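Local structure of putative iron-regulated protein A (Parabacteroides distasonis ATCC 8503, 4ECG) at residues Ile118-Gly132 / Ala170-Arg183. The protein binds calcium ions and, as an imelysin-like member of the M75 peptidase family, is a putative metalloendopeptidase possibly linked to iron regulation. Sequence-based numbering, arbitrary orientation.
Sequences IEEIIATGEFSKISG and AKNELEYLKLVSER
N172 ND2 donates to I122 O in the last turn of helix 115-124 (3.0 Å, N-H...O angle 153°); the oxygen lies close to the N172 amide plane, but the N-H comes from above the carbonyl plane. Three turns along helix 171-196, R183 NH1 reaches S131 O (3.0 Å) in the following loop, in plane at the guanidinium edge but with NH1 above the carbonyl plane; a water bridges NH2 and, weakly, S131 O, and NE pairs with D187. Between these bonds Y176 reaches across, CG anti to the backbone N (chi1 -164°), its ring among I118, I121, I122 and I130; Y176 CE2 meets I121 CG2 at 3.6 Å. The OH of this buried tyrosine is satisfied by L145 O. An alanine at Y176 would probably leave L145 O without that partner and open a gap between the isoleucines. F127 turns its ring edge to N172 O, while its CB packs on L179 CD1 (3.6 Å). E173 OE1 accepts from A170 N (3.1 Å), and OE2 pairs with R162. The axes of helical segments 118-124 and 171-183 come within 8.3 Å at 117°; helix 147-155 adds T150 and M154 against Y176, and V62 of helix 29-68 packs on S181, whose hydroxyl bonds to L177 O and Y58.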
ATOM      1  N   ILE A 118     -18.663 -13.464  -6.069  1.00 50.95           N
ATOM      2  CA  ILE A 118     -17.589 -14.199  -6.768  1.00 47.28           C
ATOM      3  C   ILE A 118     -18.081 -15.619  -7.124  1.00 51.22           C
ATOM      4  O   ILE A 118     -17.984 -16.078  -8.269  1.00 46.94           O
ATOM      5  CB  ILE A 118     -16.287 -14.243  -5.938  1.00 48.89           C
ATOM      6  CG1 ILE A 118     -15.724 -12.826  -5.752  1.00 49.98           C
ATOM      7  CG2 ILE A 118     -15.228 -15.131  -6.623  1.00 48.20           C
ATOM      8  CD1 ILE A 118     -14.610 -12.666  -4.727  1.00 47.01           C
ATOM      9  N   GLU A 119     -18.658 -16.290  -6.144  1.00 53.96           N
ATOM     10  CA  GLU A 119     -19.166 -17.649  -6.311  1.00 60.46           C
ATOM     11  C   GLU A 119     -20.256 -17.693  -7.385  1.00 56.12           C
ATOM     12  O   GLU A 119     -20.346 -18.646  -8.186  1.00 52.97           O
ATOM     13  CB  GLU A 119     -19.704 -18.183  -4.978  1.00 66.16           C
ATOM     14  CG  GLU A 119     -19.536 -19.686  -4.793  1.00 80.44           C
ATOM     15  CD  GLU A 119     -20.192 -20.180  -3.495  1.00 92.99           C
ATOM     16  OE1 GLU A 119     -19.667 -19.855  -2.392  1.00 93.43           O
ATOM     17  OE2 GLU A 119     -21.241 -20.888  -3.572  1.00 91.16           O
ATOM     18  N   GLU A 120     -21.073 -16.648  -7.398  1.00 50.50           N
ATOM     19  CA  GLU A 120     -22.151 -16.529  -8.337  1.00 53.61           C
ATOM     20  C   GLU A 120     -21.597 -16.388  -9.756  1.00 53.70           C
ATOM     21  O   GLU A 120     -22.083 -17.038 -10.691  1.00 58.28           O
ATOM     22  CB  GLU A 120     -23.035 -15.336  -7.967  1.00 59.70           C
ATOM     23  CG  GLU A 120     -24.389 -15.269  -8.669  1.00 70.25           C
ATOM     24  CD  GLU A 120     -25.036 -13.896  -8.495  1.00 77.82           C
ATOM     25  OE1 GLU A 120     -25.274 -13.485  -7.342  1.00 86.63           O
ATOM     26  OE2 GLU A 120     -25.262 -13.210  -9.508  1.00 79.88           O
ATOM     27  N   ILE A 121     -20.587 -15.554  -9.927  1.00 47.30           N
ATOM     28  CA  ILE A 121     -19.998 -15.370 -11.245  1.00 50.63           C
ATOM     29  C   ILE A 121     -19.325 -16.704 -11.712  1.00 49.39           C
ATOM     30  O   ILE A 121     -19.431 -17.099 -12.867  1.00 50.54           O
ATOM     31  CB  ILE A 121     -19.001 -14.172 -11.262  1.00 49.48           C
ATOM     32  CG1 ILE A 121     -19.745 -12.854 -11.107  1.00 49.08           C
ATOM     33  CG2 ILE A 121     -18.210 -14.149 -12.564  1.00 49.66           C
ATOM     34  CD1 ILE A 121     -18.843 -11.681 -10.826  1.00 45.77           C
ATOM     35  N   ILE A 122     -18.681 -17.414 -10.802  1.00 44.93           N
ATOM     36  CA  ILE A 122     -18.066 -18.657 -11.156  1.00 48.70           C
ATOM     37  C   ILE A 122     -19.135 -19.612 -11.716  1.00 53.17           C
ATOM     38  O   ILE A 122     -18.852 -20.369 -12.642  1.00 55.27           O
ATOM     39  CB  ILE A 122     -17.334 -19.313  -9.953  1.00 47.15           C
ATOM     40  CG1 ILE A 122     -16.117 -18.450  -9.557  1.00 45.71           C
ATOM     41  CG2 ILE A 122     -16.949 -20.754 -10.298  1.00 42.54           C
ATOM     42  CD1 ILE A 122     -15.470 -18.826  -8.213  1.00 44.73           C
ATOM     43  N   ALA A 123     -20.359 -19.549 -11.168  1.00 51.48           N
ATOM     44  CA  ALA A 123     -21.452 -20.404 -11.592  1.00 49.02           C
ATOM     45  C   ALA A 123     -22.091 -19.931 -12.896  1.00 51.00           C
ATOM     46  O   ALA A 123     -22.453 -20.762 -13.704  1.00 53.04           O
ATOM     47  CB  ALA A 123     -22.513 -20.521 -10.508  1.00 45.49           C
ATOM     48  N   THR A 124     -22.275 -18.632 -13.086  1.00 49.63           N
ATOM     49  CA  THR A 124     -23.094 -18.137 -14.208  1.00 51.46           C
ATOM     50  C   THR A 124     -22.216 -17.749 -15.373  1.00 52.26           C
ATOM     51  O   THR A 124     -22.631 -17.783 -16.483  1.00 54.06           O
ATOM     52  CB  THR A 124     -23.904 -16.850 -13.853  1.00 50.84           C
ATOM     53  OG1 THR A 124     -23.010 -15.820 -13.393  1.00 49.27           O
ATOM     54  CG2 THR A 124     -24.997 -17.143 -12.815  1.00 44.85           C
ATOM     55  N   GLY A 125     -20.994 -17.348 -15.082  1.00 56.34           N
ATOM     56  CA  GLY A 125     -20.102 -16.850 -16.095  1.00 54.51           C
ATOM     57  C   GLY A 125     -20.387 -15.442 -16.496  1.00 55.08           C
ATOM     58  O   GLY A 125     -19.941 -15.036 -17.544  1.00 51.09           O
ATOM     59  N   GLU A 126     -21.095 -14.689 -15.656  1.00 58.71           N
ATOM     60  CA  GLU A 126     -21.425 -13.279 -15.955  1.00 57.52           C
ATOM     61  C   GLU A 126     -20.249 -12.334 -15.618  1.00 50.83           C
ATOM     62  O   GLU A 126     -20.289 -11.491 -14.719  1.00 47.93           O
ATOM     63  CB  GLU A 126     -22.738 -12.850 -15.261  1.00 64.36           C
ATOM     64  CG  GLU A 126     -23.566 -11.854 -16.093  1.00 75.48           C
ATOM     65  CD  GLU A 126     -24.677 -11.121 -15.319  1.00 79.55           C
ATOM     66  OE1 GLU A 126     -25.054 -11.621 -14.241  1.00 81.99           O
ATOM     67  OE2 GLU A 126     -25.164 -10.043 -15.793  1.00 75.57           O
ATOM     68  N   PHE A 127     -19.187 -12.472 -16.375  1.00 48.86           N
ATOM     69  CA  PHE A 127     -17.961 -11.728 -16.098  1.00 50.01           C
ATOM     70  C   PHE A 127     -18.053 -10.216 -16.210  1.00 48.53           C
ATOM     71  O   PHE A 127     -17.284  -9.521 -15.547  1.00 51.59           O
ATOM     72  CB  PHE A 127     -16.815 -12.248 -16.950  1.00 49.34           C
ATOM     73  CG  PHE A 127     -16.540 -13.685 -16.730  1.00 48.18           C
ATOM     74  CD1 PHE A 127     -16.182 -14.139 -15.471  1.00 50.26           C
ATOM     75  CD2 PHE A 127     -16.609 -14.579 -17.770  1.00 49.38           C
ATOM     76  CE1 PHE A 127     -15.920 -15.488 -15.267  1.00 53.10           C
ATOM     77  CE2 PHE A 127     -16.374 -15.924 -17.593  1.00 53.47           C
ATOM     78  CZ  PHE A 127     -16.023 -16.386 -16.337  1.00 54.11           C
ATOM     79  N   SER A 128     -19.015  -9.711 -16.964  1.00 47.63           N
ATOM     80  CA  SER A 128     -19.275  -8.264 -17.022  1.00 52.10           C
ATOM     81  C   SER A 128     -19.457  -7.564 -15.662  1.00 51.34           C
ATOM     82  O   SER A 128     -19.188  -6.367 -15.542  1.00 50.82           O
ATOM     83  CB  SER A 128     -20.478  -7.924 -17.954  1.00 51.71           C
ATOM     84  OG  SER A 128     -21.692  -8.500 -17.519  1.00 51.42           O
ATOM     85  N   LYS A 129     -19.894  -8.303 -14.654  1.00 50.63           N
ATOM     86  CA  LYS A 129     -20.079  -7.743 -13.335  1.00 53.18           C
ATOM     87  C   LYS A 129     -18.756  -7.306 -12.663  1.00 49.99           C
ATOM     88  O   LYS A 129     -18.787  -6.623 -11.650  1.00 54.04           O
ATOM     89  CB  LYS A 129     -20.828  -8.747 -12.435  1.00 58.10           C
ATOM     90  CG  LYS A 129     -22.291  -9.018 -12.810  1.00 65.58           C
ATOM     91  CD  LYS A 129     -23.000  -9.993 -11.832  1.00 79.46           C
ATOM     92  CE  LYS A 129     -23.767  -9.334 -10.643  1.00 88.43           C
ATOM     93  NZ  LYS A 129     -22.984  -8.866  -9.428  1.00 78.13           N
ATOM     94  N   ILE A 130     -17.602  -7.719 -13.187  1.00 49.48           N
ATOM     95  CA  ILE A 130     -16.338  -7.506 -12.497  1.00 47.82           C
ATOM     96  C   ILE A 130     -15.496  -6.389 -13.090  1.00 53.25           C
ATOM     97  O   ILE A 130     -14.526  -5.969 -12.474  1.00 51.73           O
ATOM     98  CB  ILE A 130     -15.525  -8.805 -12.397  1.00 49.82           C
ATOM     99  CG1 ILE A 130     -14.612  -9.010 -13.583  1.00 47.89           C
ATOM    100  CG2 ILE A 130     -16.451 -10.010 -12.181  1.00 50.68           C
ATOM    101  CD1 ILE A 130     -13.762 -10.259 -13.461  1.00 50.15           C
ATOM    102  N   SER A 131     -15.889  -5.889 -14.253  1.00 51.41           N
ATOM    103  CA  SER A 131     -15.060  -5.013 -15.052  1.00 53.85           C
ATOM    104  C   SER A 131     -15.588  -3.599 -15.022  1.00 51.48           C
ATOM    105  O   SER A 131     -14.997  -2.746 -15.617  1.00 51.85           O
ATOM    106  CB  SER A 131     -15.060  -5.503 -16.491  1.00 52.71           C
ATOM    107  OG  SER A 131     -16.395  -5.435 -16.995  1.00 57.61           O
ATOM    108  N   GLY A 132     -16.688  -3.342 -14.332  1.00 52.53           N
ATOM    109  CA  GLY A 132     -17.189  -1.954 -14.205  1.00 55.27           C
ATOM    110  C   GLY A 132     -16.368  -0.961 -13.375  1.00 51.87           C
ATOM    111  O   GLY A 132     -15.345  -1.312 -12.756  1.00 44.39           O
ATOM    112  N   ALA A 170     -12.771 -24.460 -11.041  1.00 46.92           N
ATOM    113  CA  ALA A 170     -13.818 -24.440 -12.067  1.00 47.62           C
ATOM    114  C   ALA A 170     -13.297 -23.745 -13.367  1.00 48.44           C
ATOM    115  O   ALA A 170     -12.544 -22.784 -13.275  1.00 45.76           O
ATOM    116  CB  ALA A 170     -15.079 -23.737 -11.548  1.00 44.41           C
ATOM    117  N   LYS A 171     -13.706 -24.231 -14.555  1.00 49.34           N
ATOM    118  CA  LYS A 171     -13.320 -23.664 -15.873  1.00 51.14           C
ATOM    119  C   LYS A 171     -13.601 -22.142 -15.855  1.00 49.20           C
ATOM    120  O   LYS A 171     -12.796 -21.358 -16.316  1.00 44.26           O
ATOM    121  CB  LYS A 171     -14.108 -24.345 -17.054  1.00 57.95           C
ATOM    122  CG  LYS A 171     -13.404 -24.710 -18.416  1.00 68.60           C
ATOM    123  CD  LYS A 171     -14.400 -24.780 -19.672  1.00 76.62           C
ATOM    124  CE  LYS A 171     -14.202 -25.854 -20.826  1.00 84.36           C
ATOM    125  NZ  LYS A 171     -15.011 -27.181 -20.987  1.00 71.33           N
ATOM    126  N   ASN A 172     -14.770 -21.735 -15.344  1.00 48.05           N
ATOM    127  CA  ASN A 172     -15.124 -20.323 -15.270  1.00 46.32           C
ATOM    128  C   ASN A 172     -14.204 -19.551 -14.325  1.00 45.88           C
ATOM    129  O   ASN A 172     -13.919 -18.395 -14.550  1.00 46.13           O
ATOM    130  CB  ASN A 172     -16.566 -20.104 -14.838  1.00 45.42           C
ATOM    131  CG  ASN A 172     -17.567 -20.341 -15.946  1.00 46.97           C
ATOM    132  OD1 ASN A 172     -17.186 -20.507 -17.083  1.00 46.91           O
ATOM    133  ND2 ASN A 172     -18.878 -20.358 -15.601  1.00 44.89           N
ATOM    134  N   GLU A 173     -13.752 -20.199 -13.262  1.00 46.77           N
ATOM    135  CA  GLU A 173     -12.929 -19.558 -12.263  1.00 44.01           C
ATOM    136  C   GLU A 173     -11.571 -19.240 -12.852  1.00 46.90           C
ATOM    137  O   GLU A 173     -10.990 -18.246 -12.487  1.00 45.04           O
ATOM    138  CB  GLU A 173     -12.802 -20.495 -11.097  1.00 46.51           C
ATOM    139  CG  GLU A 173     -12.031 -19.972  -9.914  1.00 48.68           C
ATOM    140  CD  GLU A 173     -11.952 -20.992  -8.797  1.00 48.35           C
ATOM    141  OE1 GLU A 173     -12.445 -22.132  -8.994  1.00 53.47           O
ATOM    142  OE2 GLU A 173     -11.427 -20.634  -7.713  1.00 53.65           O
ATOM    143  N   LEU A 174     -11.091 -20.056 -13.794  1.00 47.27           N
ATOM    144  CA  LEU A 174      -9.833 -19.796 -14.489  1.00 47.52           C
ATOM    145  C   LEU A 174      -9.957 -18.572 -15.375  1.00 49.61           C
ATOM    146  O   LEU A 174      -9.074 -17.702 -15.396  1.00 51.15           O
ATOM    147  CB  LEU A 174      -9.399 -20.997 -15.343  1.00 47.49           C
ATOM    148  CG  LEU A 174      -8.810 -22.145 -14.489  1.00 46.62           C
ATOM    149  CD1 LEU A 174      -8.833 -23.429 -15.294  1.00 42.79           C
ATOM    150  CD2 LEU A 174      -7.397 -21.851 -13.966  1.00 44.13           C
ATOM    151  N   GLU A 175     -11.037 -18.495 -16.127  1.00 44.53           N
ATOM    152  CA  GLU A 175     -11.242 -17.313 -16.930  1.00 45.64           C
ATOM    153  C   GLU A 175     -11.388 -16.050 -16.016  1.00 44.46           C
ATOM    154  O   GLU A 175     -10.912 -14.943 -16.338  1.00 40.84           O
ATOM    155  CB  GLU A 175     -12.441 -17.522 -17.854  1.00 47.72           C
ATOM    156  CG  GLU A 175     -12.627 -16.370 -18.818  1.00 56.64           C
ATOM    157  CD  GLU A 175     -11.459 -16.155 -19.817  1.00 65.76           C
ATOM    158  OE1 GLU A 175     -10.722 -17.166 -20.129  1.00 66.37           O
ATOM    159  OE2 GLU A 175     -11.310 -14.967 -20.296  1.00 65.60           O
ATOM    160  N   TYR A 176     -12.008 -16.235 -14.846  1.00 41.01           N
ATOM    161  CA  TYR A 176     -12.197 -15.147 -13.900  1.00 39.94           C
ATOM    162  C   TYR A 176     -10.811 -14.632 -13.491  1.00 40.15           C
ATOM    163  O   TYR A 176     -10.516 -13.469 -13.643  1.00 42.03           O
ATOM    164  CB  TYR A 176     -13.046 -15.693 -12.734  1.00 41.16           C
ATOM    165  CG  TYR A 176     -13.689 -14.673 -11.798  1.00 44.34           C
ATOM    166  CD1 TYR A 176     -13.114 -13.412 -11.541  1.00 42.55           C
ATOM    167  CD2 TYR A 176     -14.854 -14.987 -11.127  1.00 45.38           C
ATOM    168  CE1 TYR A 176     -13.666 -12.530 -10.628  1.00 41.75           C
ATOM    169  CE2 TYR A 176     -15.413 -14.087 -10.245  1.00 46.67           C
ATOM    170  CZ  TYR A 176     -14.833 -12.861 -10.015  1.00 41.39           C
ATOM    171  OH  TYR A 176     -15.470 -11.988  -9.161  1.00 42.41           O
ATOM    172  N   LEU A 177      -9.940 -15.545 -13.058  1.00 42.86           N
ATOM    173  CA  LEU A 177      -8.554 -15.269 -12.685  1.00 42.83           C
ATOM    174  C   LEU A 177      -7.800 -14.503 -13.784  1.00 43.77           C
ATOM    175  O   LEU A 177      -7.035 -13.576 -13.483  1.00 45.31           O
ATOM    176  CB  LEU A 177      -7.813 -16.566 -12.339  1.00 40.11           C
ATOM    177  CG  LEU A 177      -6.299 -16.480 -11.989  1.00 45.03           C
ATOM    178  CD1 LEU A 177      -6.072 -15.519 -10.795  1.00 40.02           C
ATOM    179  CD2 LEU A 177      -5.629 -17.870 -11.764  1.00 40.06           C
ATOM    180  N   LYS A 178      -7.991 -14.889 -15.031  1.00 41.80           N
ATOM    181  CA  LYS A 178      -7.367 -14.201 -16.164  1.00 44.18           C
ATOM    182  C   LYS A 178      -7.897 -12.769 -16.261  1.00 47.29           C
ATOM    183  O   LYS A 178      -7.113 -11.829 -16.411  1.00 52.24           O
ATOM    184  CB  LYS A 178      -7.677 -14.926 -17.463  1.00 49.16           C
ATOM    185  CG  LYS A 178      -6.908 -14.463 -18.699  1.00 57.07           C
ATOM    186  CD  LYS A 178      -7.523 -14.948 -20.011  1.00 63.47           C
ATOM    187  CE  LYS A 178      -6.849 -16.172 -20.636  1.00 73.82           C
ATOM    188  NZ  LYS A 178      -7.675 -16.739 -21.785  1.00 76.89           N
ATOM    189  N   LEU A 179      -9.213 -12.592 -16.128  1.00 42.89           N
ATOM    190  CA  LEU A 179      -9.804 -11.259 -16.290  1.00 44.81           C
ATOM    191  C   LEU A 179      -9.386 -10.292 -15.174  1.00 44.36           C
ATOM    192  O   LEU A 179      -9.067  -9.140 -15.435  1.00 39.85           O
ATOM    193  CB  LEU A 179     -11.328 -11.340 -16.413  1.00 47.03           C
ATOM    194  CG  LEU A 179     -11.790 -11.956 -17.727  1.00 48.17           C
ATOM    195  CD1 LEU A 179     -13.235 -12.378 -17.566  1.00 49.17           C
ATOM    196  CD2 LEU A 179     -11.603 -10.948 -18.865  1.00 50.45           C
ATOM    197  N   VAL A 180      -9.364 -10.814 -13.947  1.00 39.95           N
ATOM    198  CA  VAL A 180      -8.903 -10.092 -12.839  1.00 39.47           C
ATOM    199  C   VAL A 180      -7.445  -9.624 -13.016  1.00 43.66           C
ATOM    200  O   VAL A 180      -7.131  -8.455 -12.774  1.00 40.31           O
ATOM    201  CB  VAL A 180      -9.123 -10.931 -11.587  1.00 40.38           C
ATOM    202  CG1 VAL A 180      -8.255 -10.423 -10.467  1.00 38.22           C
ATOM    203  CG2 VAL A 180     -10.649 -11.003 -11.260  1.00 35.38           C
ATOM    204  N   SER A 181      -6.586 -10.521 -13.502  1.00 43.65           N
ATOM    205  CA  SER A 181      -5.198 -10.223 -13.714  1.00 42.98           C
ATOM    206  C   SER A 181      -4.971  -9.264 -14.914  1.00 42.73           C
ATOM    207  O   SER A 181      -4.076  -8.427 -14.834  1.00 41.29           O
ATOM    208  CB  SER A 181      -4.414 -11.514 -13.935  1.00 45.27           C
ATOM    209  OG  SER A 181      -4.644 -12.479 -12.929  1.00 43.85           O
ATOM    210  N   GLU A 182      -5.777  -9.349 -15.977  1.00 46.35           N
ATOM    211  CA  GLU A 182      -5.768  -8.324 -17.067  1.00 50.62           C
ATOM    212  C   GLU A 182      -6.027  -6.952 -16.476  1.00 47.26           C
ATOM    213  O   GLU A 182      -5.416  -5.973 -16.833  1.00 48.58           O
ATOM    214  CB  GLU A 182      -6.872  -8.555 -18.114  1.00 53.47           C
ATOM    215  CG  GLU A 182      -6.468  -9.446 -19.271  1.00 69.10           C
ATOM    216  CD  GLU A 182      -7.641 -10.001 -20.120  1.00 72.30           C
ATOM    217  OE1 GLU A 182      -8.631  -9.260 -20.433  1.00 77.35           O
ATOM    218  OE2 GLU A 182      -7.519 -11.191 -20.486  1.00 64.64           O
ATOM    219  N   ARG A 183      -6.999  -6.890 -15.591  1.00 45.21           N
ATOM    220  CA  ARG A 183      -7.416  -5.635 -15.062  1.00 45.94           C
ATOM    221  C   ARG A 183      -6.383  -5.134 -14.018  1.00 45.24           C
ATOM    222  O   ARG A 183      -6.156  -3.929 -13.923  1.00 44.13           O
ATOM    223  CB  ARG A 183      -8.837  -5.748 -14.489  1.00 44.56           C
ATOM    224  CG  ARG A 183      -9.310  -4.470 -13.789  1.00 48.85           C
ATOM    225  CD  ARG A 183      -9.307  -3.315 -14.789  1.00 47.61           C
ATOM    226  NE  ARG A 183      -9.957  -2.096 -14.320  1.00 50.31           N
ATOM    227  CZ  ARG A 183     -11.255  -1.793 -14.495  1.00 50.36           C
ATOM    228  NH1 ARG A 183     -12.086  -2.600 -15.077  1.00 48.22           N
ATOM    229  NH2 ARG A 183     -11.732  -0.651 -14.054  1.00 50.65           N
TER
HETATM  230  O   HOH W   1     -14.113   0.433 -15.486  1.00 46.20           O